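MdbA protein (Corynebacterium diphtheriae, PDB 5C00) is a thiol-disulfide oxidoreductase of the DsbA family, probably forming disulfide bonds in exported proteins, and is essential for viability, pilus assembly, toxin production and virulence. Local coordinates at residues V22-S27 and K71-G76; K46-E51 and V79-I84; R83-L88 and G181-P186. All coordinates share one frame; numbering follows the deposited sequence. Where two conformers were deposited one is given.

Interaction 1 of 3, residues V22-S27 and K71-G76; sequences VSFTGS and KAIENG
Glu74 carries the polar half of this contact, reaching over to Ser23. Its chain is extended beyond CG (chi2 169°), which carries CD out toward the Ser23 backbone. Its OE2 accepts the backbone N-H of Ser23 at 2.9 Å (Ser23 N to Glu74 OE2), a fairly straight bond with 162° at the hydrogen that reaches the oxygen on the anti side of the carboxylate. The other oxygen, Glu74 OE1, is met on its syn side by Lys71 NZ at 3.0 Å in a salt bridge within the same helix turn, so both oxygens are engaged and the group is held from two directions. Ser23 OG lies against the stem of this side chain, 3.1 Å from Glu74 CG.

The apolar half lies beside it. Phe24 CB packs on the CG2 branch of Ile73 at 3.7 Å, while the edge of the ring, at Phe24 CD2, meets Glu74 CG at 4.0 Å. Val22 CB rests over one face of the ring, toward the rim. Leu35 of strand 32-36 touches both Phe24 and Ile73, carrying the cluster into the sheet.

The helix has its own ending, a Schellman motif at Gly76, where Gly76 N donates to Ile73 O at 3.0 Å. The contact itself joins the loop leading into edge strand 25-29 to the last turn of helix 56-74.

Interaction 2 of 3, residues K46-E51 and V79-I84; sequences KIDFYE and VVNLRI
The Tyr50 ring carries Arg83 over one face: Arg83 CB sits 4.0 Å from the ring centroid in a CH-pi contact, and Arg83 CD continues past Tyr50 CZ at 3.6 Å as the two side chains run side by side. The edge of the Arg83 guanidinium is occupied by Asp48. Arg83 NE gives a straight salt-bridge hydrogen bond to Asp48 OD1 (2.9 Å, 168°), in the guanidinium plane yet from above the carboxylate plane. Arg83 NH2 donates to a water beside Asp48 OD1, and reaches Asp30, while NH1 goes to Asn172; these partners fix the rotation of the group. The Asn81 amide also works in its own plane: its ND2 joins Ile47 O at 2.9 Å from one face of that carbonyl, while Asn81 N reaches it at 2.8 Å from the other.

The reverse side of the sheet is largely apolar. The Phe49 ring has Val80 CG1 near its edge and Leu82 CD2 beside its CD2. Glu51 CG packs on Ile84 CD1 at 3.5 Å; its carboxylate is bound to Arg120, and its side chain touches Cys58 of the probable redox pair.

Six parallel pairs, Lys46-Val79 through Glu51-Ile84, are held by backbone hydrogen bonds such as Phe49 N to Asn81 O and Arg83 N to Phe49 O. Strands 45-52 and 78-85, neighbours at the middle of the sheet, are joined through helix 56-74 in a beta-alpha-beta crossover of the thioredoxin fold.

Interaction 3 of 3, residues R83-L88 and G181-P186; sequences RILNFL and GSVSSP
Phe87 reaches across to Val183, Ser184 and Ser185, and can be followed outward atom by atom. Phe87 CB already touches Val183 CG1 at 3.8 Å. Chi1 of 75° places CG between the backbone N and the carbonyl carbon, and there Phe87 CG comes within 3.7 Å of the same methyl. Val183 CG1 lies over one face of the ring, in a CH-pi contact 4.1 Å from the centroid, while Leu88 CG lies over the opposite face toward the rim. Further out, Phe87 CE2 passes Ser184 CA at 3.9 Å. At the far end, in one of the two conformers of Ser185, its OG lies at the ring edge, 3.2 Å from Phe87 CZ.

Beside the ring, Leu85 CD1 adds a looser apolar touch on Val183 CG1 at 4.2 Å. Ser184 turns its CB the other way, and its hydroxyl is bonded to Arg187.

The peptide bond between Ser185 and Pro186 is cis, and both residues touch Cys58 of the CxxC motif at the start of helix 56-74; Ser185 also touches Cys55. Phe87 therefore packs on the cis-proline loop, which in thioredoxin-fold oxidoreductases lies beside the redox-active cysteines, here probably Cys55 and Cys58.

In the fold
Interaction 2 is the middle of the three. Its centre is 13 Å from that of interaction 1, where Ile73 CD1 of the helix end packs on Val80 CG2 at 3.8 Å, and 11 Å from that of interaction 3, with which it shares Arg83 and Ile84. There the strand pairing runs on, Glu51 O lying 2.8 Å from Leu85 N in a probable hydrogen bond. Interactions 1 and 3 are on opposite sides of the chain's centre, about 24 Å between centres. Helix 56-74 spans this distance: its last turn belongs to interaction 1, whereas its start, where Cys55 just ahead of the helix and Cys58 in the first turn form the probable redox pair, meets the cis-proline loop of interaction 3.

Interaction 1 of 3, residues V22-S27 and K71-G76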
loop_
_atom_site.group_PDB
_atom_site.type_symbol
_atom_site.label_atom_id
_atom_site.label_comp_id
_atom_site.label_asym_id
_atom_site.label_seq_id
_atom_site.Cartn_x
_atom_site.Cartn_y
_atom_site.Cartn_z
ATOM N N VAL A 22 2.334 -13.762 -6.587
ATOM C CA VAL A 22 1.064 -13.129 -6.987
ATOM C C VAL A 22 1.100 -13.038 -8.490
ATOM O O VAL A 22 2.173 -12.936 -9.066
ATOM C CB VAL A 22 0.891 -11.717 -6.395
ATOM C CG1 VAL A 22 0.783 -11.784 -4.868
ATOM C CG2 VAL A 22 2.029 -10.795 -6.830
ATOM N N SER A 23 -0.051 -13.155 -9.124
ATOM C CA SER A 23 -0.072 -13.149 -10.579
ATOM C C SER A 23 -0.666 -11.867 -11.156
ATOM O O SER A 23 -0.826 -11.773 -12.379
ATOM C CB SER A 23 -0.859 -14.322 -11.082
ATOM O OG SER A 23 -2.175 -14.284 -10.539
ATOM N N PHE A 24 -1.010 -10.898 -10.315
ATOM C CA PHE A 24 -1.587 -9.647 -10.783
ATOM C C PHE A 24 -0.497 -8.693 -11.213
ATOM O O PHE A 24 0.686 -8.922 -10.949
ATOM C CB PHE A 24 -2.547 -9.025 -9.744
ATOM C CG PHE A 24 -1.955 -8.792 -8.380
ATOM C CD1 PHE A 24 -1.031 -7.776 -8.165
ATOM C CD2 PHE A 24 -2.313 -9.583 -7.298
ATOM C CE1 PHE A 24 -0.489 -7.544 -6.898
ATOM C CE2 PHE A 24 -1.777 -9.342 -6.033
ATOM C CZ PHE A 24 -0.859 -8.339 -5.842
ATOM N N THR A 25 -0.889 -7.612 -11.869
ATOM C CA THR A 25 0.049 -6.542 -12.205
ATOM C C THR A 25 -0.490 -5.237 -11.578
ATOM O O THR A 25 -1.409 -5.237 -10.708
ATOM C CB THR A 25 0.255 -6.455 -13.760
ATOM O OG1 THR A 25 1.263 -5.494 -14.093
ATOM C CG2 THR A 25 -1.009 -6.085 -14.437
ATOM N N GLY A 26 0.052 -4.106 -11.996
ATOM C CA GLY A 26 -0.364 -2.860 -11.386
ATOM C C GLY A 26 0.022 -1.651 -12.199
ATOM O O GLY A 26 0.696 -1.777 -13.205
ATOM N N SER A 27 -0.368 -0.482 -11.718
ATOM C CA SER A 27 0.090 0.791 -12.308
ATOM C C SER A 27 0.075 1.845 -11.239
ATOM O O SER A 27 -0.456 1.579 -10.149
ATOM C CB SER A 27 -0.766 1.178 -13.520
ATOM O OG SER A 27 -2.130 1.387 -13.166
ATOM N N LYS A 71 -7.094 -12.848 -4.354
ATOM C CA LYS A 71 -7.795 -13.801 -5.226
ATOM C C LYS A 71 -8.772 -13.136 -6.167
ATOM O O LYS A 71 -8.868 -13.496 -7.332
ATOM C CB LYS A 71 -8.512 -14.892 -4.427
ATOM C CG LYS A 71 -7.591 -15.718 -3.543
ATOM C CD LYS A 71 -6.389 -16.315 -4.288
ATOM C CE LYS A 71 -5.059 -15.657 -3.936
ATOM N NZ LYS A 71 -3.810 -16.337 -4.433
ATOM N N ALA A 72 -9.484 -12.147 -5.670
ATOM C CA ALA A 72 -10.482 -11.453 -6.456
ATOM C C ALA A 72 -9.839 -10.598 -7.534
ATOM O O ALA A 72 -10.371 -10.465 -8.638
ATOM C CB ALA A 72 -11.359 -10.597 -5.535
ATOM N N ILE A 73 -8.701 -10.008 -7.194
ATOM C CA ILE A 73 -7.894 -9.276 -8.151
ATOM C C ILE A 73 -7.380 -10.270 -9.183
ATOM O O ILE A 73 -7.524 -10.033 -10.362
ATOM C CB ILE A 73 -6.693 -8.531 -7.517
ATOM C CG1 ILE A 73 -7.137 -7.443 -6.531
ATOM C CG2 ILE A 73 -5.851 -7.899 -8.588
ATOM C CD1 ILE A 73 -6.002 -6.966 -5.631
ATOM N N GLU A 74 -6.798 -11.388 -8.764
ATOM C CA GLU A 74 -6.216 -12.312 -9.763
ATOM C C GLU A 74 -7.295 -12.887 -10.692
ATOM O O GLU A 74 -7.022 -13.127 -11.861
ATOM C CB GLU A 74 -5.397 -13.420 -9.079
ATOM C CG GLU A 74 -4.122 -12.914 -8.477
ATOM C CD GLU A 74 -3.424 -13.917 -7.566
ATOM O OE1 GLU A 74 -4.130 -14.774 -7.032
ATOM O OE2 GLU A 74 -2.183 -13.797 -7.333
ATOM N N ASN A 75 -8.526 -13.050 -10.182
ATOM C CA ASN A 75 -9.705 -13.467 -10.966
ATOM C C ASN A 75 -10.265 -12.449 -11.932
ATOM O O ASN A 75 -11.133 -12.765 -12.764
ATOM C CB ASN A 75 -10.865 -13.757 -10.032
ATOM C CG ASN A 75 -10.699 -15.040 -9.310
ATOM O OD1 ASN A 75 -9.798 -15.810 -9.621
ATOM N ND2 ASN A 75 -11.572 -15.289 -8.335
ATOM N N GLY A 76 -9.822 -11.200 -11.830
ATOM C CA GLY A 76 -10.313 -10.151 -12.722
ATOM C C GLY A 76 -11.639 -9.519 -12.295
ATOM O O GLY A 76 -12.216 -8.723 -13.051
#

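Interaction 2 of 3, residues K46-E51 and V79-I84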
loop_
_atom_site.group_PDB
_atom_site.type_symbol
_atom_site.label_atom_id
_atom_site.label_comp_id
_atom_site.label_asym_id
_atom_site.label_seq_id
_atom_site.Cartn_x
_atom_site.Cartn_y
_atom_site.Cartn_z
ATOM N N LYS A 46 -14.592 -1.281 -9.253
ATOM C CA LYS A 46 -13.473 -0.419 -8.895
ATOM C C LYS A 46 -13.470 -0.160 -7.398
ATOM O O LYS A 46 -14.448 0.320 -6.845
ATOM C CB LYS A 46 -13.553 0.900 -9.640
ATOM C CG LYS A 46 -13.275 0.724 -11.120
ATOM C CD LYS A 46 -13.819 1.886 -11.945
ATOM C CE LYS A 46 -14.097 1.484 -13.392
ATOM N NZ LYS A 46 -15.138 2.373 -13.973
ATOM N N ILE A 47 -12.362 -0.444 -6.739
ATOM C CA ILE A 47 -12.299 -0.319 -5.297
ATOM C C ILE A 47 -11.408 0.855 -5.021
ATOM O O ILE A 47 -10.378 1.004 -5.656
ATOM C CB ILE A 47 -11.723 -1.579 -4.664
ATOM C CG1 ILE A 47 -12.431 -2.829 -5.175
ATOM C CG2 ILE A 47 -11.725 -1.484 -3.153
ATOM C CD1 ILE A 47 -13.883 -2.931 -4.799
ATOM N N ASP A 48 -11.809 1.701 -4.092
ATOM C CA ASP A 48 -10.901 2.679 -3.528
ATOM C C ASP A 48 -10.666 2.271 -2.101
ATOM O O ASP A 48 -11.595 2.181 -1.304
ATOM C CB ASP A 48 -11.477 4.084 -3.620
ATOM C CG ASP A 48 -11.606 4.566 -5.056
ATOM O OD1 ASP A 48 -10.580 4.694 -5.731
ATOM O OD2 ASP A 48 -12.757 4.808 -5.503
ATOM N N PHE A 49 -9.410 1.908 -1.820
ATOM C CA PHE A 49 -9.052 1.376 -0.524
ATOM C C PHE A 49 -8.051 2.345 0.063
ATOM O O PHE A 49 -6.940 2.498 -0.435
ATOM C CB PHE A 49 -8.493 -0.024 -0.719
ATOM C CG PHE A 49 -8.167 -0.771 0.549
ATOM C CD1 PHE A 49 -8.507 -0.307 1.812
ATOM C CD2 PHE A 49 -7.503 -1.992 0.447
ATOM C CE1 PHE A 49 -8.181 -1.027 2.943
ATOM C CE2 PHE A 49 -7.174 -2.718 1.576
ATOM C CZ PHE A 49 -7.514 -2.235 2.827
ATOM N N TYR A 50 -8.460 2.991 1.140
ATOM C CA TYR A 50 -7.662 4.023 1.806
ATOM C C TYR A 50 -6.971 3.414 3.016
ATOM O O TYR A 50 -7.621 2.788 3.845
ATOM C CB TYR A 50 -8.521 5.187 2.230
ATOM C CG TYR A 50 -9.162 5.962 1.090
ATOM C CD1 TYR A 50 -10.356 5.538 0.517
ATOM C CD2 TYR A 50 -8.570 7.140 0.599
ATOM C CE1 TYR A 50 -10.947 6.236 -0.537
ATOM C CE2 TYR A 50 -9.163 7.861 -0.430
ATOM C CZ TYR A 50 -10.330 7.386 -1.006
ATOM O OH TYR A 50 -10.929 8.145 -1.985
ATOM N N GLU A 51 -5.660 3.592 3.093
ATOM C CA GLU A 51 -4.938 3.108 4.253
ATOM C C GLU A 51 -3.767 4.012 4.545
ATOM O O GLU A 51 -3.366 4.864 3.728
ATOM C CB GLU A 51 -4.526 1.624 4.117
ATOM C CG GLU A 51 -3.658 1.307 2.973
ATOM C CD GLU A 51 -3.415 -0.224 2.683
ATOM O OE1 GLU A 51 -2.708 -0.444 1.710
ATOM O OE2 GLU A 51 -3.946 -1.160 3.348
ATOM N N VAL A 79 -10.740 -4.274 -9.458
ATOM C CA VAL A 79 -9.538 -3.484 -9.658
ATOM C C VAL A 79 -9.370 -2.619 -8.425
ATOM O O VAL A 79 -10.286 -1.910 -8.066
ATOM C CB VAL A 79 -9.664 -2.650 -10.927
ATOM C CG1 VAL A 79 -8.503 -1.677 -11.062
ATOM C CG2 VAL A 79 -9.680 -3.609 -12.111
ATOM N N VAL A 80 -8.241 -2.743 -7.727
ATOM C CA VAL A 80 -8.068 -2.049 -6.450
ATOM C C VAL A 80 -7.172 -0.826 -6.527
ATOM O O VAL A 80 -5.975 -0.901 -6.869
ATOM C CB VAL A 80 -7.557 -2.990 -5.323
ATOM C CG1 VAL A 80 -7.470 -2.198 -4.027
ATOM C CG2 VAL A 80 -8.526 -4.146 -5.132
ATOM N N ASN A 81 -7.769 0.314 -6.256
ATOM C CA ASN A 81 -7.001 1.512 -6.131
ATOM C C ASN A 81 -6.583 1.711 -4.682
ATOM O O ASN A 81 -7.384 2.155 -3.872
ATOM C CB ASN A 81 -7.799 2.714 -6.611
ATOM C CG ASN A 81 -8.265 2.540 -8.031
ATOM O OD1 ASN A 81 -7.532 2.809 -8.958
ATOM N ND2 ASN A 81 -9.475 2.055 -8.200
ATOM N N LEU A 82 -5.304 1.460 -4.404
ATOM C CA LEU A 82 -4.742 1.668 -3.102
ATOM C C LEU A 82 -4.379 3.149 -2.996
ATOM O O LEU A 82 -3.536 3.654 -3.771
ATOM C CB LEU A 82 -3.508 0.801 -2.848
ATOM C CG LEU A 82 -3.754 -0.702 -2.783
ATOM C CD1 LEU A 82 -2.411 -1.392 -2.779
ATOM C CD2 LEU A 82 -4.560 -1.069 -1.560
ATOM N N ARG A 83 -5.114 3.843 -2.131
ATOM C CA ARG A 83 -5.011 5.282 -1.927
ATOM C C ARG A 83 -4.397 5.515 -0.561
ATOM O O ARG A 83 -5.086 5.465 0.486
ATOM C CB ARG A 83 -6.380 5.915 -2.070
ATOM C CG ARG A 83 -6.908 5.817 -3.522
ATOM C CD ARG A 83 -8.118 6.719 -3.809
ATOM N NE ARG A 83 -8.431 6.635 -5.226
ATOM C CZ ARG A 83 -7.769 7.273 -6.187
ATOM N NH1 ARG A 83 -6.777 8.089 -5.908
ATOM N NH2 ARG A 83 -8.087 7.063 -7.456
ATOM N N ILE A 84 -3.080 5.680 -0.588
ATOM C CA ILE A 84 -2.318 5.782 0.630
ATOM C C ILE A 84 -2.278 7.181 1.216
ATOM O O ILE A 84 -2.061 8.192 0.538
ATOM C CB ILE A 84 -0.875 5.212 0.481
ATOM C CG1 ILE A 84 -0.876 3.844 -0.231
ATOM C CG2 ILE A 84 -0.240 5.116 1.851
ATOM C CD1 ILE A 84 -1.811 2.836 0.363
HETATM O O HOH W 1 -10.633 5.795 -8.006
#

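Interaction 3 of 3, residues R83-L88 and G181-P186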
loop_
_atom_site.group_PDB
_atom_site.type_symbol
_atom_site.label_atom_id
_atom_site.label_comp_id
_atom_site.label_asym_id
_atom_site.label_seq_id
_atom_site.Cartn_x
_atom_site.Cartn_y
_atom_site.Cartn_z
ATOM N N ARG A 83 -5.114 3.843 -2.131
ATOM C CA ARG A 83 -5.011 5.282 -1.927
ATOM C C ARG A 83 -4.397 5.515 -0.561
ATOM O O ARG A 83 -5.086 5.465 0.486
ATOM C CB ARG A 83 -6.380 5.915 -2.070
ATOM C CG ARG A 83 -6.908 5.817 -3.522
ATOM C CD ARG A 83 -8.118 6.719 -3.809
ATOM N NE ARG A 83 -8.431 6.635 -5.226
ATOM C CZ ARG A 83 -7.769 7.273 -6.187
ATOM N NH1 ARG A 83 -6.777 8.089 -5.908
ATOM N NH2 ARG A 83 -8.087 7.063 -7.456
ATOM N N ILE A 84 -3.080 5.680 -0.588
ATOM C CA ILE A 84 -2.318 5.782 0.630
ATOM C C ILE A 84 -2.278 7.181 1.216
ATOM O O ILE A 84 -2.061 8.192 0.538
ATOM C CB ILE A 84 -0.875 5.212 0.481
ATOM C CG1 ILE A 84 -0.876 3.844 -0.231
ATOM C CG2 ILE A 84 -0.240 5.116 1.851
ATOM C CD1 ILE A 84 -1.811 2.836 0.363
ATOM N N LEU A 85 -2.521 7.236 2.521
ATOM C CA LEU A 85 -2.599 8.468 3.257
ATOM C C LEU A 85 -1.391 8.618 4.194
ATOM O O LEU A 85 -0.688 7.645 4.460
ATOM C CB LEU A 85 -3.872 8.471 4.088
ATOM C CG LEU A 85 -5.195 8.284 3.349
ATOM C CD1 LEU A 85 -6.294 8.043 4.316
ATOM C CD2 LEU A 85 -5.504 9.506 2.488
ATOM N N ASN A 86 -1.150 9.835 4.696
ATOM C CA ASN A 86 -0.144 10.065 5.733
ATOM C C ASN A 86 -0.692 10.932 6.889
ATOM O O ASN A 86 0.058 11.608 7.599
ATOM C CB ASN A 86 1.166 10.640 5.174
ATOM C CG ASN A 86 1.017 12.038 4.628
ATOM O OD1 ASN A 86 -0.080 12.553 4.637
ATOM N ND2 ASN A 86 2.128 12.647 4.110
ATOM N N PHE A 87 -2.005 10.900 7.065
ATOM C CA PHE A 87 -2.694 11.730 8.073
ATOM C C PHE A 87 -2.240 11.401 9.483
ATOM O O PHE A 87 -2.255 12.267 10.373
ATOM C CB PHE A 87 -4.233 11.604 7.906
ATOM C CG PHE A 87 -4.830 10.320 8.403
ATOM C CD1 PHE A 87 -4.781 9.169 7.655
ATOM C CD2 PHE A 87 -5.512 10.283 9.612
ATOM C CE1 PHE A 87 -5.327 7.986 8.111
ATOM C CE2 PHE A 87 -6.061 9.106 10.092
ATOM C CZ PHE A 87 -5.983 7.950 9.360
ATOM N N LEU A 88 -1.824 10.154 9.730
ATOM C CA LEU A 88 -1.324 9.795 11.050
ATOM C C LEU A 88 0.012 10.425 11.444
ATOM O O LEU A 88 0.411 10.372 12.617
ATOM C CB LEU A 88 -1.309 8.276 11.237
ATOM C CG LEU A 88 -2.706 7.638 11.235
ATOM C CD1 LEU A 88 -2.577 6.128 11.316
ATOM C CD2 LEU A 88 -3.557 8.132 12.392
ATOM N N GLY A 181 -16.519 12.348 4.058
ATOM C CA GLY A 181 -16.754 13.266 5.172
ATOM C C GLY A 181 -15.545 13.662 5.999
ATOM O O GLY A 181 -15.425 14.817 6.414
ATOM N N SER A 182 -14.658 12.706 6.277
ATOM C CA SER A 182 -13.549 12.957 7.167
ATOM C C SER A 182 -12.459 11.932 6.874
ATOM O O SER A 182 -12.716 10.948 6.182
ATOM C CB SER A 182 -13.993 12.881 8.619
ATOM O OG SER A 182 -14.411 11.589 8.978
ATOM N N VAL A 183 -11.264 12.214 7.367
ATOM C CA VAL A 183 -10.083 11.415 7.082
ATOM C C VAL A 183 -9.843 10.447 8.223
ATOM O O VAL A 183 -9.623 10.818 9.379
ATOM C CB VAL A 183 -8.850 12.305 6.795
ATOM C CG1 VAL A 183 -7.666 11.440 6.379
ATOM C CG2 VAL A 183 -9.135 13.244 5.624
ATOM N N SER A 184 -9.910 9.160 7.884
ATOM C CA SER A 184 -9.606 8.095 8.803
ATOM C C SER A 184 -9.247 6.858 7.925
ATOM O O SER A 184 -9.359 6.912 6.709
ATOM C CB SER A 184 -10.782 7.845 9.723
ATOM O OG SER A 184 -11.952 7.526 9.000
ATOM N N SER A 185 -8.825 5.774 8.540
ATOM C CA SER A 185 -8.387 4.600 7.808
ATOM C C SER A 185 -8.523 3.366 8.724
ATOM O O SER A 185 -8.458 3.522 9.949
ATOM C CB SER A 185 -6.941 4.774 7.393
ATOM O OG SER A 185 -6.136 4.859 8.562
ATOM N N PRO A 186 -8.769 2.178 8.148
ATOM C CA PRO A 186 -9.025 1.914 6.740
ATOM C C PRO A 186 -10.420 2.352 6.284
ATOM O O PRO A 186 -11.358 2.384 7.084
ATOM C CB PRO A 186 -8.960 0.417 6.637
ATOM C CG PRO A 186 -9.459 -0.082 7.962
ATOM C CD PRO A 186 -8.933 0.941 8.949
#